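Local coordinates for protein acylneuraminate lyase (Mycoplasma synoviae, PDB 4N4P) that belongs to the dihydrodipicolinate synthetase family of TIM-barrel proteins and assembles as four copies of one chain, at residues A[30-33]-A[34-38]; A[158-161]-A[162-165]; A[194-197]-A[198-202]; A[246-250]-A[251-255]. All coordinates share one frame; numbering follows the deposited sequence.

Interaction 1: residues A[30-33]-A[34-38]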
loop_
_atom_site.group_PDB
_atom_site.type_symbol
_atom_site.label_atom_id
_atom_site.label_comp_id
_atom_site.label_asym_id
_atom_site.label_seq_id
_atom_site.Cartn_x
_atom_site.Cartn_y
_atom_site.Cartn_z
ATOM N N LYS A 30 23.713 -30.741 -14.003
ATOM C CA LYS A 30 24.358 -31.760 -13.189
ATOM C C LYS A 30 25.481 -31.186 -12.328
ATOM O O LYS A 30 25.621 -31.562 -11.157
ATOM C CB LYS A 30 24.872 -32.933 -14.039
ATOM C CG LYS A 30 23.878 -33.467 -15.095
ATOM C CD LYS A 30 23.048 -34.622 -14.539
ATOM C CE LYS A 30 22.282 -35.372 -15.597
ATOM N NZ LYS A 30 22.733 -36.792 -15.846
ATOM N N GLU A 31 26.264 -30.256 -12.881
ATOM C CA GLU A 31 27.352 -29.657 -12.093
ATOM C C GLU A 31 26.804 -28.819 -10.935
ATOM O O GLU A 31 27.373 -28.821 -9.859
ATOM C CB GLU A 31 28.263 -28.778 -12.950
ATOM C CG GLU A 31 29.083 -29.548 -13.993
ATOM C CD GLU A 31 30.182 -28.691 -14.600
ATOM O OE1 GLU A 31 30.709 -27.771 -13.917
ATOM O OE2 GLU A 31 30.532 -28.950 -15.773
ATOM N N VAL A 32 25.729 -28.080 -11.170
ATOM C CA VAL A 32 25.129 -27.300 -10.082
ATOM C C VAL A 32 24.633 -28.236 -8.976
ATOM O O VAL A 32 24.824 -27.956 -7.806
ATOM C CB VAL A 32 23.991 -26.402 -10.592
ATOM C CG1 VAL A 32 23.094 -25.908 -9.445
ATOM C CG2 VAL A 32 24.594 -25.228 -11.393
ATOM N N VAL A 33 23.962 -29.324 -9.352
ATOM C CA VAL A 33 23.483 -30.293 -8.342
ATOM C C VAL A 33 24.655 -30.822 -7.510
ATOM O O VAL A 33 24.613 -30.802 -6.270
ATOM C CB VAL A 33 22.635 -31.444 -8.972
ATOM C CG1 VAL A 33 22.298 -32.559 -7.912
ATOM C CG2 VAL A 33 21.346 -30.898 -9.569
ATOM N N ASN A 34 25.730 -31.279 -8.169
ATOM C CA ASN A 34 26.890 -31.756 -7.423
ATOM C C ASN A 34 27.483 -30.701 -6.503
ATOM O O ASN A 34 27.899 -31.014 -5.396
ATOM C CB ASN A 34 27.986 -32.294 -8.360
ATOM C CG ASN A 34 27.565 -33.549 -9.131
ATOM O OD1 ASN A 34 26.605 -34.250 -8.795
ATOM N ND2 ASN A 34 28.333 -33.850 -10.183
ATOM N N PHE A 35 27.559 -29.453 -6.970
ATOM C CA PHE A 35 28.086 -28.361 -6.159
ATOM C C PHE A 35 27.232 -28.202 -4.885
ATOM O O PHE A 35 27.762 -28.114 -3.763
ATOM C CB PHE A 35 28.091 -27.065 -6.994
ATOM C CG PHE A 35 28.522 -25.841 -6.235
ATOM C CD1 PHE A 35 29.850 -25.657 -5.875
ATOM C CD2 PHE A 35 27.580 -24.848 -5.912
ATOM C CE1 PHE A 35 30.250 -24.496 -5.192
ATOM C CE2 PHE A 35 27.962 -23.705 -5.243
ATOM C CZ PHE A 35 29.300 -23.522 -4.885
ATOM N N LEU A 36 25.917 -28.235 -5.054
ATOM C CA LEU A 36 25.000 -28.060 -3.916
ATOM C C LEU A 36 25.125 -29.211 -2.916
ATOM O O LEU A 36 25.212 -29.003 -1.698
ATOM C CB LEU A 36 23.555 -27.928 -4.405
ATOM C CG LEU A 36 23.310 -26.685 -5.279
ATOM C CD1 LEU A 36 21.852 -26.605 -5.741
ATOM C CD2 LEU A 36 23.712 -25.436 -4.469
ATOM N N VAL A 37 25.143 -30.434 -3.436
ATOM C CA VAL A 37 25.254 -31.613 -2.581
ATOM C C VAL A 37 26.635 -31.699 -1.939
ATOM O O VAL A 37 26.744 -31.915 -0.741
ATOM C CB VAL A 37 24.966 -32.909 -3.385
ATOM C CG1 VAL A 37 25.213 -34.188 -2.520
ATOM C CG2 VAL A 37 23.512 -32.884 -3.951
ATOM N N GLU A 38 27.689 -31.539 -2.738
ATOM C CA GLU A 38 29.038 -31.914 -2.275
ATOM C C GLU A 38 29.812 -30.788 -1.634
ATOM O O GLU A 38 30.614 -31.027 -0.729
ATOM C CB GLU A 38 29.849 -32.511 -3.440
ATOM C CG GLU A 38 29.186 -33.726 -4.061
ATOM C CD GLU A 38 29.691 -34.043 -5.476
ATOM O OE1 GLU A 38 30.776 -33.565 -5.869
ATOM O OE2 GLU A 38 28.980 -34.761 -6.206
#
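Asn34 N donates to Lys30 O over 3.0 Å, the first of four consecutive backbone hydrogen bonds of alpha-helical i to i+4 spacing that tie 30-33 to 34-38 within helix 26-39. Phe35 N donates to Glu31 O and Leu36 N to Val32 O at similar length, and Val37 N to Val33 O over 2.9 Å. The first of these is the straightest at hydrogen, with an N-H...O angle of 172°. A wider pi-type turn at 35-38 overlaps the end of this run.

The apolar contacts form two adjacent rows, each between residues four apart. Val32 and Leu36 lie side by side and point the same way, CG1 of Val32 meeting CD1 of Leu36 at 4.0 Å. One residue further on the pattern repeats more loosely, Val33 CG1 standing 4.2 Å from Val37 CG2. Val37 holds that methyl anti to its own carbonyl carbon, which also brings CG2 to 3.3 Å from Val33 O.

The polar side chains look outward to other partners. With chi1 at -65°, the amide of Asn34 sits beside its backbone N, CG 3.4 Å from Lys30 O, while OD1 accepts from Arg76 NH2. Arg76 also forms a salt bridge with Glu38, Lys30 forms another with Glu71, and Glu31 OE1 takes the N-H of Asp267.

In the barrel this helix lies against its neighbours on several sides: Val33, Leu36 and Val37 rest on Ile45 of strand 44-47, Lys30 and Val33 meet helix 59-73, and Val32 and Phe35 touch Met261 of helix 253-263.

Interaction 2: residues A[158-161]-A[162-165]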
loop_
_atom_site.group_PDB
_atom_site.type_symbol
_atom_site.label_atom_id
_atom_site.label_comp_id
_atom_site.label_asym_id
_atom_site.label_seq_id
_atom_site.Cartn_x
_atom_site.Cartn_y
_atom_site.Cartn_z
ATOM N N LEU A 158 -4.797 -25.988 2.737
ATOM C CA LEU A 158 -3.914 -26.981 3.381
ATOM C C LEU A 158 -4.558 -28.356 3.494
ATOM O O LEU A 158 -3.856 -29.359 3.639
ATOM C CB LEU A 158 -3.497 -26.501 4.787
ATOM C CG LEU A 158 -2.517 -25.322 4.800
ATOM C CD1 LEU A 158 -2.320 -24.719 6.210
ATOM C CD2 LEU A 158 -1.184 -25.782 4.205
ATOM N N GLU A 159 -5.883 -28.390 3.448
ATOM C CA GLU A 159 -6.633 -29.635 3.623
ATOM C C GLU A 159 -6.818 -30.431 2.338
ATOM O O GLU A 159 -7.237 -31.587 2.368
ATOM C CB GLU A 159 -8.003 -29.336 4.193
ATOM C CG GLU A 159 -8.009 -29.294 5.693
ATOM C CD GLU A 159 -9.280 -28.677 6.222
ATOM O OE1 GLU A 159 -10.338 -28.753 5.533
ATOM O OE2 GLU A 159 -9.209 -28.110 7.332
ATOM N N ILE A 160 -6.483 -29.817 1.211
ATOM C CA ILE A 160 -6.593 -30.483 -0.091
ATOM C C ILE A 160 -5.789 -31.792 -0.119
ATOM O O ILE A 160 -4.710 -31.890 0.474
ATOM C CB ILE A 160 -6.199 -29.492 -1.233
ATOM C CG1 ILE A 160 -7.286 -28.418 -1.359
ATOM C CG2 ILE A 160 -5.935 -30.217 -2.555
ATOM C CD1 ILE A 160 -6.887 -27.149 -2.174
ATOM N N LYS A 161 -6.349 -32.820 -0.762
ATOM C CA LYS A 161 -5.687 -34.108 -0.864
ATOM C C LYS A 161 -4.210 -33.966 -1.269
ATOM O O LYS A 161 -3.879 -33.224 -2.204
ATOM C CB LYS A 161 -6.439 -35.015 -1.860
ATOM C CG LYS A 161 -5.839 -36.405 -1.990
ATOM C CD LYS A 161 -6.582 -37.236 -3.058
ATOM C CE LYS A 161 -6.225 -38.710 -2.949
ATOM N NZ LYS A 161 -4.912 -39.022 -3.571
ATOM N N ASN A 162 -3.332 -34.644 -0.516
ATOM C CA ASN A 162 -1.880 -34.685 -0.776
ATOM C C ASN A 162 -1.108 -33.438 -0.350
ATOM O O ASN A 162 0.124 -33.448 -0.394
ATOM C CB ASN A 162 -1.520 -35.011 -2.245
ATOM C CG ASN A 162 -1.998 -36.380 -2.684
ATOM O OD1 ASN A 162 -1.893 -37.363 -1.939
ATOM N ND2 ASN A 162 -2.503 -36.458 -3.920
ATOM N N VAL A 163 -1.810 -32.385 0.062
ATOM C CA VAL A 163 -1.118 -31.189 0.560
ATOM C C VAL A 163 -0.573 -31.460 1.962
ATOM O O VAL A 163 -1.342 -31.796 2.884
ATOM C CB VAL A 163 -2.001 -29.926 0.565
ATOM C CG1 VAL A 163 -1.256 -28.763 1.228
ATOM C CG2 VAL A 163 -2.413 -29.529 -0.883
ATOM N N ILE A 164 0.740 -31.334 2.127
ATOM C CA ILE A 164 1.320 -31.603 3.462
ATOM C C ILE A 164 1.675 -30.313 4.206
ATOM O O ILE A 164 2.015 -30.340 5.404
ATOM C CB ILE A 164 2.552 -32.551 3.400
ATOM C CG1 ILE A 164 3.659 -31.939 2.505
ATOM C CG2 ILE A 164 2.131 -33.950 2.926
ATOM C CD1 ILE A 164 5.040 -32.611 2.719
ATOM N N GLY A 165 1.552 -29.176 3.518
ATOM C CA GLY A 165 1.960 -27.898 4.129
ATOM C C GLY A 165 2.166 -26.827 3.068
ATOM O O GLY A 165 1.569 -26.880 2.008
HETATM O O HOH W 1 -3.946 -32.638 2.997
#
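Val163 packs back onto the loop that leads to its strand, each of its methyls meeting a different residue of 158-161. CG2 lies 3.8 Å from Ile160 CB, the two side chains crossing at a slant. CG1, anti to the backbone N (chi1 174°), is carried to Leu158, 3.6 Å from its O and 4.2 Å from CD2. The backbone closes a type II beta turn from Ile160 to Val163, Val163 N donating to Ile160 O over 3.0 Å from 32° off the carbonyl plane. A water lies within hydrogen-bonding distance of both Ile160 O and Val163 O, though it has more acceptors near it than protons to give.

Lys161 and Asn162 occupy the corner, their side chains alongside each other. The lysine chain is extended until a bend at chi4 (-79°) sets NZ 3.5 Å from Asn162 ND2. Asp133 probably accounts for the approach of the two donors: its OD1 forms a salt bridge with Lys161 and a weak hydrogen bond with Asn162 ND2.

The turn joins helix 151-158 to strand 163-168 in the alpha/beta barrel. Val163 touches Met136 and Ile138 of strand 136-139, Ile160 faces helix 118-131, and Leu158 reaches Phe188 of strand 187-190.

Interaction 3: residues A[194-197]-A[198-202]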
loop_
_atom_site.group_PDB
_atom_site.type_symbol
_atom_site.label_atom_id
_atom_site.label_comp_id
_atom_site.label_asym_id
_atom_site.label_seq_id
_atom_site.Cartn_x
_atom_site.Cartn_y
_atom_site.Cartn_z
ATOM N N GLU A 194 16.324 -13.724 4.863
ATOM C CA GLU A 194 16.756 -12.688 5.813
ATOM C C GLU A 194 16.150 -12.825 7.219
ATOM O O GLU A 194 16.468 -12.059 8.127
ATOM C CB GLU A 194 16.433 -11.316 5.242
ATOM C CG GLU A 194 17.169 -11.040 3.948
ATOM C CD GLU A 194 16.513 -9.931 3.117
ATOM O OE1 GLU A 194 15.269 -9.734 3.216
ATOM O OE2 GLU A 194 17.258 -9.248 2.373
ATOM N N ALA A 195 15.277 -13.801 7.397
ATOM C CA ALA A 195 14.621 -13.955 8.690
ATOM C C ALA A 195 14.759 -15.360 9.218
ATOM O O ALA A 195 13.927 -15.818 10.014
ATOM C CB ALA A 195 13.156 -13.568 8.582
ATOM N N LEU A 196 15.819 -16.041 8.778
ATOM C CA LEU A 196 16.047 -17.443 9.126
ATOM C C LEU A 196 15.877 -17.705 10.625
ATOM O O LEU A 196 15.116 -18.614 11.041
ATOM C CB LEU A 196 17.451 -17.878 8.650
ATOM C CG LEU A 196 17.657 -19.401 8.510
ATOM C CD1 LEU A 196 18.859 -19.706 7.603
ATOM C CD2 LEU A 196 17.870 -20.099 9.835
ATOM N N ALA A 197 16.600 -16.932 11.433
ATOM C CA ALA A 197 16.600 -17.137 12.882
ATOM C C ALA A 197 15.239 -16.820 13.489
ATOM O O ALA A 197 14.816 -17.455 14.450
ATOM C CB ALA A 197 17.688 -16.306 13.534
ATOM N N MET A 198 14.534 -15.865 12.912
ATOM C CA MET A 198 13.197 -15.569 13.383
ATOM C C MET A 198 12.250 -16.743 13.046
ATOM O O MET A 198 11.401 -17.118 13.863
ATOM C CB MET A 198 12.757 -14.200 12.868
ATOM C CG MET A 198 13.415 -13.009 13.703
ATOM S SD MET A 198 12.929 -11.543 12.895
ATOM C CE MET A 198 14.092 -10.332 13.564
ATOM N N GLY A 199 12.425 -17.323 11.850
ATOM C CA GLY A 199 11.695 -18.531 11.450
ATOM C C GLY A 199 11.968 -19.689 12.420
ATOM O O GLY A 199 11.027 -20.347 12.899
ATOM N N LEU A 200 13.240 -19.970 12.698
ATOM C CA LEU A 200 13.589 -21.021 13.673
ATOM C C LEU A 200 12.905 -20.805 15.010
ATOM O O LEU A 200 12.386 -21.739 15.613
ATOM C CB LEU A 200 15.093 -21.046 13.941
ATOM C CG LEU A 200 16.017 -21.637 12.871
ATOM C CD1 LEU A 200 17.397 -21.152 13.228
ATOM C CD2 LEU A 200 15.946 -23.174 12.807
ATOM N N THR A 201 12.948 -19.562 15.479
ATOM C CA THR A 201 12.375 -19.195 16.774
ATOM C C THR A 201 10.874 -19.510 16.852
ATOM O O THR A 201 10.369 -19.852 17.909
ATOM C CB THR A 201 12.679 -17.726 17.106
ATOM O OG1 THR A 201 14.110 -17.575 17.187
ATOM C CG2 THR A 201 12.054 -17.335 18.469
ATOM N N MET A 202 10.173 -19.424 15.725
ATOM C CA MET A 202 8.762 -19.781 15.733
ATOM C C MET A 202 8.475 -21.215 15.222
ATOM O O MET A 202 7.310 -21.575 14.971
ATOM C CB MET A 202 7.913 -18.698 15.038
ATOM C CG MET A 202 6.476 -18.590 15.635
ATOM S SD MET A 202 6.372 -18.691 17.449
ATOM C CE MET A 202 7.564 -17.467 18.060
#
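Ala197 O accepts two hydrogen bonds from one residue, Thr201, in the short helix of the beta-alpha-beta unit made by strand 187-190, helix 196-201 and strand 206-209 of the TIM barrel. Thr201 OG1 donates over 2.8 Å and Thr201 N over 3.0 Å, and they come to Ala197 O from opposite faces of its carbonyl plane. The hydroxyl gets there because OG1 lies beside its backbone N, anti to the carbonyl carbon (chi1 -62°). Thr201 OG1 is also hydrogen-bonded to Trp226 NE1 and to Thr201 OG1 of the second subunit, which places this buried polar group at a subunit interface.

Two more i to i+4 bonds precede it along the helix. Gly199 N donates to O of Ala195, the N-cap residue, at 2.8 Å; Leu200 N reaches Leu196 O at the same length, in the carbonyl plane.

Outward from the backbone, Met198 meets Met202 of the second subunit, and Thr201 packs on Met198 of that same chain. Leu196 and Leu200 instead both touch Phe207 of strand 206-209, and both also meet helix 212-227. These two leucines lie side by side and point the same way, and the tightest point between them is Leu196 CD2 to Leu200 CD1, 3.6 Å.

Interaction 4: residues A[246-250]-A[251-255]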
loop_
_atom_site.group_PDB
_atom_site.type_symbol
_atom_site.label_atom_id
_atom_site.label_comp_id
_atom_site.label_asym_id
_atom_site.label_seq_id
_atom_site.Cartn_x
_atom_site.Cartn_y
_atom_site.Cartn_z
ATOM N N LEU A 246 22.099 -8.481 1.233
ATOM C CA LEU A 246 22.006 -7.153 0.633
ATOM C C LEU A 246 23.171 -6.872 -0.355
ATOM O O LEU A 246 22.965 -6.282 -1.444
ATOM C CB LEU A 246 21.953 -6.081 1.735
ATOM C CG LEU A 246 20.626 -6.131 2.507
ATOM C CD1 LEU A 246 20.547 -5.053 3.588
ATOM C CD2 LEU A 246 19.447 -6.026 1.544
ATOM N N ASP A 247 24.371 -7.315 0.012
ATOM C CA ASP A 247 25.536 -7.142 -0.877
ATOM C C ASP A 247 25.324 -7.974 -2.137
ATOM O O ASP A 247 25.576 -7.503 -3.261
ATOM C CB ASP A 247 26.860 -7.530 -0.167
ATOM C CG ASP A 247 27.463 -6.389 0.633
ATOM O OD1 ASP A 247 27.086 -5.224 0.439
ATOM O OD2 ASP A 247 28.384 -6.654 1.417
ATOM N N LEU A 248 24.863 -9.210 -1.959
ATOM C CA LEU A 248 24.640 -10.122 -3.098
ATOM C C LEU A 248 23.694 -9.524 -4.133
ATOM O O LEU A 248 23.973 -9.560 -5.343
ATOM C CB LEU A 248 24.068 -11.455 -2.591
ATOM C CG LEU A 248 23.739 -12.509 -3.652
ATOM C CD1 LEU A 248 25.024 -12.989 -4.350
ATOM C CD2 LEU A 248 22.993 -13.679 -3.001
ATOM N N ILE A 249 22.584 -8.959 -3.650
ATOM C CA ILE A 249 21.541 -8.465 -4.550
ATOM C C ILE A 249 21.780 -7.027 -4.967
ATOM O O ILE A 249 20.896 -6.395 -5.574
ATOM C CB ILE A 249 20.107 -8.651 -3.976
ATOM C CG1 ILE A 249 19.932 -7.816 -2.694
ATOM C CG2 ILE A 249 19.829 -10.154 -3.743
ATOM C CD1 ILE A 249 18.531 -7.883 -2.072
ATOM N N SER A 250 22.962 -6.490 -4.691
ATOM C CA SER A 250 23.268 -5.178 -5.265
ATOM C C SER A 250 23.460 -5.304 -6.784
ATOM O O SER A 250 23.473 -4.306 -7.504
ATOM C CB SER A 250 24.453 -4.508 -4.568
ATOM O OG SER A 250 25.617 -5.273 -4.767
ATOM N N LYS A 251 23.609 -6.532 -7.271
ATOM C CA LYS A 251 23.473 -6.809 -8.703
ATOM C C LYS A 251 22.411 -7.904 -8.800
ATOM O O LYS A 251 22.018 -8.459 -7.777
ATOM C CB LYS A 251 24.794 -7.238 -9.325
ATOM C CG LYS A 251 25.840 -6.070 -9.346
ATOM C CD LYS A 251 27.040 -6.396 -10.175
ATOM C CE LYS A 251 28.186 -5.403 -9.943
ATOM N NZ LYS A 251 27.793 -3.964 -10.066
ATOM N N GLY A 252 21.953 -8.213 -10.002
ATOM C CA GLY A 252 20.888 -9.185 -10.167
ATOM C C GLY A 252 21.145 -10.464 -9.387
ATOM O O GLY A 252 22.240 -10.995 -9.421
ATOM N N LEU A 253 20.117 -10.969 -8.710
ATOM C CA LEU A 253 20.265 -12.154 -7.862
ATOM C C LEU A 253 20.752 -13.375 -8.645
ATOM O O LEU A 253 21.790 -13.960 -8.310
ATOM C CB LEU A 253 18.942 -12.470 -7.157
ATOM C CG LEU A 253 18.919 -13.781 -6.355
ATOM C CD1 LEU A 253 19.900 -13.718 -5.150
ATOM C CD2 LEU A 253 17.470 -14.111 -5.913
ATOM N N MET A 254 20.009 -13.771 -9.677
ATOM C CA MET A 254 20.380 -15.005 -10.407
ATOM C C MET A 254 21.724 -14.861 -11.129
ATOM O O MET A 254 22.531 -15.808 -11.146
ATOM C CB MET A 254 19.270 -15.440 -11.367
ATOM C CG MET A 254 18.194 -16.287 -10.665
ATOM S SD MET A 254 17.040 -15.272 -9.737
ATOM C CE MET A 254 15.972 -14.863 -11.130
ATOM N N GLN A 255 21.970 -13.669 -11.687
ATOM C CA GLN A 255 23.253 -13.392 -12.349
ATOM C C GLN A 255 24.403 -13.530 -11.357
ATOM O O GLN A 255 25.459 -14.057 -11.708
ATOM C CB GLN A 255 23.286 -11.974 -12.933
ATOM C CG GLN A 255 22.205 -11.697 -14.001
ATOM C CD GLN A 255 20.958 -11.056 -13.414
ATOM O OE1 GLN A 255 20.529 -11.424 -12.320
ATOM N NE2 GLN A 255 20.368 -10.079 -14.139
HETATM O O HOH W 2 25.464 -2.753 -8.448
#
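Leu253 and Leu248 both hold CG anti to the backbone N (chi1 174° and 178°), and these torsions bring one methyl of each together across the bend between helices 231-248 and 253-263. Leu253 CD1 meets Leu248 CD2 at 3.8 Å and, at the same distance, Ile249 CG2. The single methyl thus lies against two consecutive residues, its side chain slanting across both of theirs. Leu248 carries the contact inward, packing also on Leu257 and Ile260 of the following helix.

The backbone turns here through a type I beta turn from Leu248 to Lys251. Ser250 places OG between its N and its carbonyl carbon (chi1 64°), and from there the hydroxyl donates to Asp247 O over 2.7 Å. Ser250 N donates to the same oxygen over 3.1 Å, so that two bonds from one residue grip a carbonyl at the end of helix 231-248. A weak CA-H...O contact, Ile249 CA to Lys251 O at 3.3 Å, accompanies the turn.

The Lys251 chain runs extended to a bend at its last torsion, which turns NZ aside to a water. That water donates to Ser250 O over 2.7 Å and accepts from Lys251 NZ over 3.1 Å. The amine also forms a salt bridge with Glu282 of helix 280-294.

No direct hydrogen bond crosses from 246-250 to 251-255. The junction therefore combines methyl packing with a water bridge, while outside partners such as His286 NE2 on Leu248 O and Tyr278 OH on Gly252 N tie its backbone to the C-terminal part of the chain.

In the fold
All four contacts are local. Interaction 1 lies within one helix and interaction 3 runs from the N-cap of a short helix to the residue after it; both rely on repeated backbone bonds. Interaction 1 is partly buried; interaction 3, wholly buried, shares its polar centre with a second subunit. Interactions 2 and 4 are turns with a bound water each: interaction 2 is mostly buried and leads from a helix into a strand, while interaction 4 lies at the surface and links two helices. Helix 253-263, which begins in interaction 4, also packs on interaction 1. Interactions 3 and 4 touch through Glu194 and Leu246, whereas interactions 1 and 2 stand on opposite sides of the chain's centre.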